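Local coordinates for type II restriction enzyme AgeI (Thalassobius gelatinovorus, PDB 5DWA), which recognises the double-stranded DNA sequence 5'-ACCGGT-3' and cleaves it after the A, leaving fragments with 5'-phosphate ends, at residues 166-171 / 176-181; 180-185 / 190-195. All coordinates share one frame; numbering follows the deposited sequence. Where two conformers were deposited one is given.

Overall arrangement
Both contacts belong to one beta-alpha-beta unit, strand 159-168, helix 178-187 and strand 191-196, and both lie buried within the chain. Interaction 1 joins the first strand to the N-terminal part of the helix; interaction 2 joins the same helix to the second strand, and the ranges overlap at Pro180 and Ala181. Their chemistry differs with place. Near the DNA, interaction 1 is polar and charged, with one carboxylate held between a histidine and a lysine. Interaction 2, about 8 Å from the nucleic acid at its nearest atom, uses two serine hydroxyls, a backbone bond and a methionine. The two strands are parallel neighbours, and His166 of interaction 1 makes a weak hydrogen bond to Ser192 of interaction 2.

Interaction 1: residues 166-171 / 176-181; sequences HAKVSL and SDDIPA. With nucleotides of chain C.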
loop_
_atom_site.group_PDB
_atom_site.type_symbol
_atom_site.label_atom_id
_atom_site.label_comp_id
_atom_site.label_asym_id
_atom_site.label_seq_id
_atom_site.Cartn_x
_atom_site.Cartn_y
_atom_site.Cartn_z
ATOM N N HIS A 166 -9.454 -3.140 12.515
ATOM C CA HIS A 166 -8.540 -3.010 11.401
ATOM C C HIS A 166 -7.900 -4.364 11.222
ATOM O O HIS A 166 -7.093 -4.776 12.058
ATOM C CB HIS A 166 -7.511 -1.932 11.709
ATOM C CG HIS A 166 -8.143 -0.645 12.109
ATOM N ND1 HIS A 166 -8.426 0.352 11.202
ATOM C CD2 HIS A 166 -8.614 -0.213 13.306
ATOM C CE1 HIS A 166 -9.024 1.351 11.827
ATOM N NE2 HIS A 166 -9.162 1.027 13.101
ATOM N N ALA A 167 -8.298 -5.069 10.165
ATOM C CA ALA A 167 -7.874 -6.443 9.946
ATOM C C ALA A 167 -6.793 -6.453 8.886
ATOM O O ALA A 167 -6.992 -5.931 7.791
ATOM C CB ALA A 167 -9.051 -7.310 9.521
ATOM N N LYS A 168 -5.631 -6.996 9.224
ATOM C CA LYS A 168 -4.529 -7.033 8.271
ATOM C C LYS A 168 -3.840 -8.371 8.355
ATOM O O LYS A 168 -3.412 -8.779 9.427
ATOM C CB LYS A 168 -3.501 -5.925 8.539
ATOM C CG LYS A 168 -4.089 -4.569 8.867
ATOM C CD LYS A 168 -3.059 -3.478 8.698
ATOM C CE LYS A 168 -2.885 -3.102 7.232
ATOM N NZ LYS A 168 -4.088 -2.405 6.688
ATOM N N VAL A 169 -3.727 -9.056 7.232
ATOM C CA VAL A 169 -2.907 -10.260 7.208
ATOM C C VAL A 169 -1.465 -9.913 7.570
ATOM O O VAL A 169 -0.842 -10.578 8.396
ATOM C CB VAL A 169 -2.942 -10.933 5.841
ATOM C CG1 VAL A 169 -1.833 -11.995 5.730
ATOM C CG2 VAL A 169 -4.321 -11.529 5.581
ATOM N N SER A 170 -0.969 -8.836 6.974
ATOM C CA SER A 170 0.413 -8.414 7.159
ATOM C C SER A 170 0.434 -6.916 7.353
ATOM O O SER A 170 -0.409 -6.207 6.816
ATOM C CB SER A 170 1.275 -8.820 5.957
ATOM O OG SER A 170 0.690 -8.394 4.732
ATOM N N LEU A 171 1.414 -6.430 8.109
ATOM C CA LEU A 171 1.431 -5.026 8.502
ATOM C C LEU A 171 2.194 -4.146 7.517
ATOM O O LEU A 171 1.679 -3.103 7.105
ATOM C CB LEU A 171 2.018 -4.887 9.906
ATOM C CG LEU A 171 1.240 -5.607 11.009
ATOM C CD1 LEU A 171 1.873 -5.347 12.374
ATOM C CD2 LEU A 171 -0.241 -5.186 11.005
ATOM N N SER A 176 0.047 1.805 8.693
ATOM C CA SER A 176 0.010 3.253 8.856
ATOM C C SER A 176 -1.245 3.852 8.220
ATOM O O SER A 176 -1.717 4.908 8.652
ATOM C CB SER A 176 1.267 3.893 8.261
ATOM O OG SER A 176 2.433 3.352 8.852
ATOM N N ASP A 177 -1.790 3.165 7.215
ATOM C CA ASP A 177 -3.047 3.577 6.574
ATOM C C ASP A 177 -4.188 3.608 7.584
ATOM O O ASP A 177 -5.130 4.389 7.445
ATOM C CB ASP A 177 -3.457 2.633 5.429
ATOM C CG ASP A 177 -2.448 2.575 4.302
ATOM O OD1 ASP A 177 -1.425 3.289 4.354
ATOM O OD2 ASP A 177 -2.689 1.799 3.350
ATOM N N ASP A 178 -4.114 2.726 8.576
ATOM C CA ASP A 178 -5.174 2.588 9.575
ATOM C C ASP A 178 -5.066 3.576 10.717
ATOM O O ASP A 178 -6.028 3.792 11.434
ATOM C CB ASP A 178 -5.165 1.184 10.175
ATOM C CG ASP A 178 -5.486 0.116 9.159
ATOM O OD1 ASP A 178 -6.681 -0.248 9.050
ATOM O OD2 ASP A 178 -4.546 -0.349 8.481
ATOM N N ILE A 179 -3.893 4.165 10.913
ATOM C CA ILE A 179 -3.684 4.982 12.103
ATOM C C ILE A 179 -4.589 6.226 12.166
ATOM O O ILE A 179 -5.197 6.478 13.200
ATOM C CB ILE A 179 -2.202 5.393 12.225
ATOM C CG1 ILE A 179 -1.365 4.164 12.565
ATOM C CG2 ILE A 179 -2.018 6.460 13.287
ATOM C CD1 ILE A 179 0.139 4.412 12.492
ATOM N N PRO A 180 -4.719 6.986 11.062
ATOM C CA PRO A 180 -5.620 8.140 11.217
ATOM C C PRO A 180 -7.067 7.729 11.497
ATOM O O PRO A 180 -7.695 8.331 12.358
ATOM C CB PRO A 180 -5.494 8.864 9.871
ATOM C CG PRO A 180 -4.133 8.470 9.365
ATOM C CD PRO A 180 -3.990 7.035 9.781
ATOM N N ALA A 181 -7.574 6.711 10.808
ATOM C CA ALA A 181 -8.918 6.210 11.092
ATOM C C ALA A 181 -9.032 5.779 12.547
ATOM O O ALA A 181 -10.015 6.077 13.219
ATOM C CB ALA A 181 -9.267 5.048 10.171
ATOM P P DC C 6 -4.350 -6.454 3.072
ATOM O OP1 DC C 6 -4.711 -7.331 4.174
ATOM O OP2 DC C 6 -3.856 -5.082 3.277
ATOM O "O5'" DC C 6 -3.247 -7.237 2.225
ATOM C "C5'" DC C 6 -3.527 -8.524 1.760
ATOM C "C4'" DC C 6 -2.399 -8.985 0.869
ATOM O "O4'" DC C 6 -2.237 -8.066 -0.232
ATOM C "C3'" DC C 6 -1.040 -9.100 1.537
ATOM O "O3'" DC C 6 -0.418 -10.248 1.040
ATOM C "C2'" DC C 6 -0.307 -7.829 1.085
ATOM C "C1'" DC C 6 -0.903 -7.593 -0.296
ATOM N N1 DC C 6 -0.984 -6.172 -0.683
ATOM C C2 DC C 6 -0.397 -5.721 -1.871
ATOM O O2 DC C 6 0.246 -6.507 -2.576
ATOM N N3 DC C 6 -0.529 -4.414 -2.206
ATOM C C4 DC C 6 -1.234 -3.595 -1.433
ATOM N N4 DC C 6 -1.330 -2.316 -1.802
ATOM C C5 DC C 6 -1.866 -4.044 -0.244
ATOM C C6 DC C 6 -1.724 -5.324 0.088
ATOM P P DG C 7 0.590 -11.111 1.938
ATOM O OP1 DG C 7 0.082 -12.500 1.933
ATOM O OP2 DG C 7 0.893 -10.438 3.209
ATOM O "O5'" DG C 7 1.940 -11.086 1.087
ATOM C "C5'" DG C 7 1.965 -11.536 -0.247
ATOM C "C4'" DG C 7 3.313 -11.198 -0.864
ATOM O "O4'" DG C 7 3.370 -9.780 -1.162
ATOM C "C3'" DG C 7 4.507 -11.466 0.039
ATOM O "O3'" DG C 7 5.594 -11.825 -0.765
ATOM C "C2'" DG C 7 4.739 -10.107 0.709
ATOM C "C1'" DG C 7 4.432 -9.161 -0.437
ATOM N N9 DG C 7 3.925 -7.869 -0.021
ATOM C C8 DG C 7 3.542 -7.481 1.243
ATOM N N7 DG C 7 3.053 -6.273 1.278
ATOM C C5 DG C 7 3.081 -5.853 -0.043
ATOM C C6 DG C 7 2.672 -4.632 -0.624
ATOM O O6 DG C 7 2.166 -3.648 -0.067
ATOM N N1 DG C 7 2.872 -4.621 -1.995
ATOM C C2 DG C 7 3.405 -5.656 -2.722
ATOM N N2 DG C 7 3.516 -5.461 -4.038
ATOM N N3 DG C 7 3.797 -6.801 -2.190
ATOM C C4 DG C 7 3.605 -6.830 -0.853
HETATM O O HOH W 1 -6.925 -2.518 7.560
#
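Asp178, on the N-terminal part of helix 178-187, reaches to His166 and Lys168 on the strand. Its CB lies beside the imidazole, 3.5 Å from His166 ND1, and with CG anti to the carbonyl carbon (chi1 -64°) the carboxylate passes alongside the ring, the two planes 88° apart. CG then stands between the two basic partners, and each oxygen serves one of them. OD1 accepts a bent hydrogen bond from His166 ND1 (2.8 Å, N-H...O 138°), met on its anti side. OD2 offers its syn lone pair to Lys168 NZ in a salt bridge of 2.8 Å. The lysine suits this place because its long chain, kinked at chi3 and chi4, reaches across to the carboxylate. A water accepting from Lys168 NZ at 3.0 Å also lies 2.7 Å from Asp178 OD1. Ala181 CB, small enough for the ring edge, sits 4.1 Å from His166 CE1. With an alanine here instead of Asp178, Lys168 would probably lose its salt-bridge mate and the His166 ring its ND1 acceptor. Past the strand, Ser170 OG donates to DG7 OP2 of chain C at 2.6 Å, which brings the C-terminal end of this strand to the DNA backbone. Strand 159-168 lies between helix 178-187 and helix 84-109, whose Phe96 and Leu100 meet Ala167, and pairs with strand 191-196 alongside.

Interaction 2: residues 180-185 / 190-195; sequences PASRIM and LLSVLS
Two serines, Ser182 on the helix and Ser192 on the strand, bring their OG atoms within 2.6 Å, a hydrogen-bonding distance, though the Ser192 proton has another acceptor within reach. Each hydroxyl lies anti to the backbone N of its own residue, which brings the two oxygens together across the gap; serine suits both positions because its short arm spans a close approach while its hydroxyl can both give and accept. Neither is limited to this pairing: Ser182 OG also bonds Asp233 O, and Ser192 OG makes a weak bond to His166 NE2.

The backbone supplies a second tie where the chain turns back. Leu190 N donates to Met185 O at 2.9 Å with an N-H...O angle of 155°, and the donor is tilted 33° from the carbonyl plane. This bond clasps the late helix to the residue leading into the strand.

Van der Waals packing of Met185 completes the contact. Its apolar part is Met185 CB against Leu190 CB at 4.2 Å; the flexible thioether then bends at chi3 to lay its methyl against the strand, Met185 CE 3.4 Å from Leu191 O. Met185 SD lies 4.0 Å from Ser192 OG, so the sulfur sits beside that hydroxyl. Leu191 points the other way, onto helix 268-277.

Helix and strand run roughly antiparallel, their axes 149° apart in direction and 7.9 Å apart at closest. The small serine side chains probably allow the close approach. In this return leg of a beta-alpha-beta crossover, buried hydroxyls keep polar partners while methionine and leucine pack beside them, so directional bonds and apolar contact are combined.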
loop_
_atom_site.group_PDB
_atom_site.type_symbol
_atom_site.label_atom_id
_atom_site.label_comp_id
_atom_site.label_asym_id
_atom_site.label_seq_id
_atom_site.Cartn_x
_atom_site.Cartn_y
_atom_site.Cartn_z
ATOM N N PRO A 180 -4.719 6.986 11.062
ATOM C CA PRO A 180 -5.620 8.140 11.217
ATOM C C PRO A 180 -7.067 7.729 11.497
ATOM O O PRO A 180 -7.695 8.331 12.358
ATOM C CB PRO A 180 -5.494 8.864 9.871
ATOM C CG PRO A 180 -4.133 8.470 9.365
ATOM C CD PRO A 180 -3.990 7.035 9.781
ATOM N N ALA A 181 -7.574 6.711 10.808
ATOM C CA ALA A 181 -8.918 6.210 11.092
ATOM C C ALA A 181 -9.032 5.779 12.547
ATOM O O ALA A 181 -10.015 6.077 13.219
ATOM C CB ALA A 181 -9.267 5.048 10.171
ATOM N N SER A 182 -8.015 5.078 13.032
ATOM C CA SER A 182 -8.049 4.544 14.381
ATOM C C SER A 182 -8.080 5.655 15.420
ATOM O O SER A 182 -8.837 5.584 16.387
ATOM C CB SER A 182 -6.851 3.627 14.621
ATOM O OG SER A 182 -6.943 3.023 15.896
ATOM N N ARG A 183 -7.254 6.674 15.225
ATOM C CA ARG A 183 -7.233 7.793 16.152
ATOM C C ARG A 183 -8.577 8.505 16.178
ATOM O O ARG A 183 -9.053 8.918 17.235
ATOM C CB ARG A 183 -6.127 8.774 15.776
ATOM C CG ARG A 183 -4.739 8.261 16.054
ATOM C CD ARG A 183 -3.703 9.298 15.661
ATOM N NE ARG A 183 -2.346 8.802 15.851
ATOM C CZ ARG A 183 -1.257 9.446 15.448
ATOM N NH1 ARG A 183 -1.367 10.618 14.835
ATOM N NH2 ARG A 183 -0.060 8.923 15.661
ATOM N N ILE A 184 -9.192 8.641 15.007
ATOM C CA ILE A 184 -10.501 9.281 14.911
ATOM C C ILE A 184 -11.544 8.463 15.673
ATOM O O ILE A 184 -12.324 9.004 16.458
ATOM C CB ILE A 184 -10.919 9.459 13.439
ATOM C CG1 ILE A 184 -10.077 10.562 12.789
ATOM C CG2 ILE A 184 -12.399 9.791 13.322
ATOM C CD1 ILE A 184 -10.100 10.552 11.265
ATOM N N MET A 185 -11.547 7.152 15.449
ATOM C CA MET A 185 -12.461 6.272 16.161
ATOM C C MET A 185 -12.302 6.340 17.681
ATOM O O MET A 185 -13.289 6.453 18.404
ATOM C CB MET A 185 -12.272 4.832 15.689
ATOM C CG MET A 185 -12.683 4.617 14.251
ATOM S SD MET A 185 -12.170 3.012 13.597
ATOM C CE MET A 185 -13.083 1.931 14.694
ATOM N N LEU A 190 -14.902 5.075 20.420
ATOM C CA LEU A 190 -15.100 3.752 19.844
ATOM C C LEU A 190 -13.896 2.846 20.086
ATOM O O LEU A 190 -12.761 3.316 20.158
ATOM C CB LEU A 190 -15.358 3.863 18.341
ATOM C CG LEU A 190 -16.628 4.598 17.909
ATOM C CD1 LEU A 190 -16.516 5.047 16.461
ATOM C CD2 LEU A 190 -17.847 3.703 18.083
ATOM N N LEU A 191 -14.141 1.548 20.218
ATOM C CA LEU A 191 -13.037 0.593 20.223
ATOM C C LEU A 191 -12.428 0.542 18.828
ATOM O O LEU A 191 -13.150 0.518 17.830
ATOM C CB LEU A 191 -13.509 -0.795 20.655
ATOM C CG LEU A 191 -13.894 -0.964 22.123
ATOM C CD1 LEU A 191 -14.358 -2.381 22.381
ATOM C CD2 LEU A 191 -12.716 -0.611 23.009
ATOM N N SER A 192 -11.102 0.549 18.765
ATOM C CA SER A 192 -10.405 0.434 17.487
ATOM C C SER A 192 -9.316 -0.621 17.613
ATOM O O SER A 192 -8.226 -0.350 18.117
ATOM C CB SER A 192 -9.816 1.778 17.066
ATOM O OG SER A 192 -9.129 1.670 15.830
ATOM N N VAL A 193 -9.624 -1.834 17.164
ATOM C CA VAL A 193 -8.745 -2.973 17.390
ATOM C C VAL A 193 -7.950 -3.286 16.133
ATOM O O VAL A 193 -8.494 -3.260 15.033
ATOM C CB VAL A 193 -9.566 -4.201 17.827
ATOM C CG1 VAL A 193 -8.685 -5.420 18.022
ATOM C CG2 VAL A 193 -10.333 -3.885 19.123
ATOM N N LEU A 194 -6.654 -3.547 16.303
ATOM C CA LEU A 194 -5.829 -4.090 15.230
ATOM C C LEU A 194 -5.767 -5.607 15.377
ATOM O O LEU A 194 -5.215 -6.111 16.351
ATOM C CB LEU A 194 -4.418 -3.486 15.284
ATOM C CG LEU A 194 -3.453 -3.950 14.193
ATOM C CD1 LEU A 194 -3.958 -3.525 12.825
ATOM C CD2 LEU A 194 -2.051 -3.396 14.453
ATOM N N SER A 195 -6.345 -6.319 14.414
ATOM C CA SER A 195 -6.285 -7.773 14.392
ATOM C C SER A 195 -5.418 -8.177 13.222
ATOM O O SER A 195 -5.627 -7.700 12.108
ATOM C CB SER A 195 -7.682 -8.384 14.268
ATOM O OG SER A 195 -8.491 -7.989 15.363
#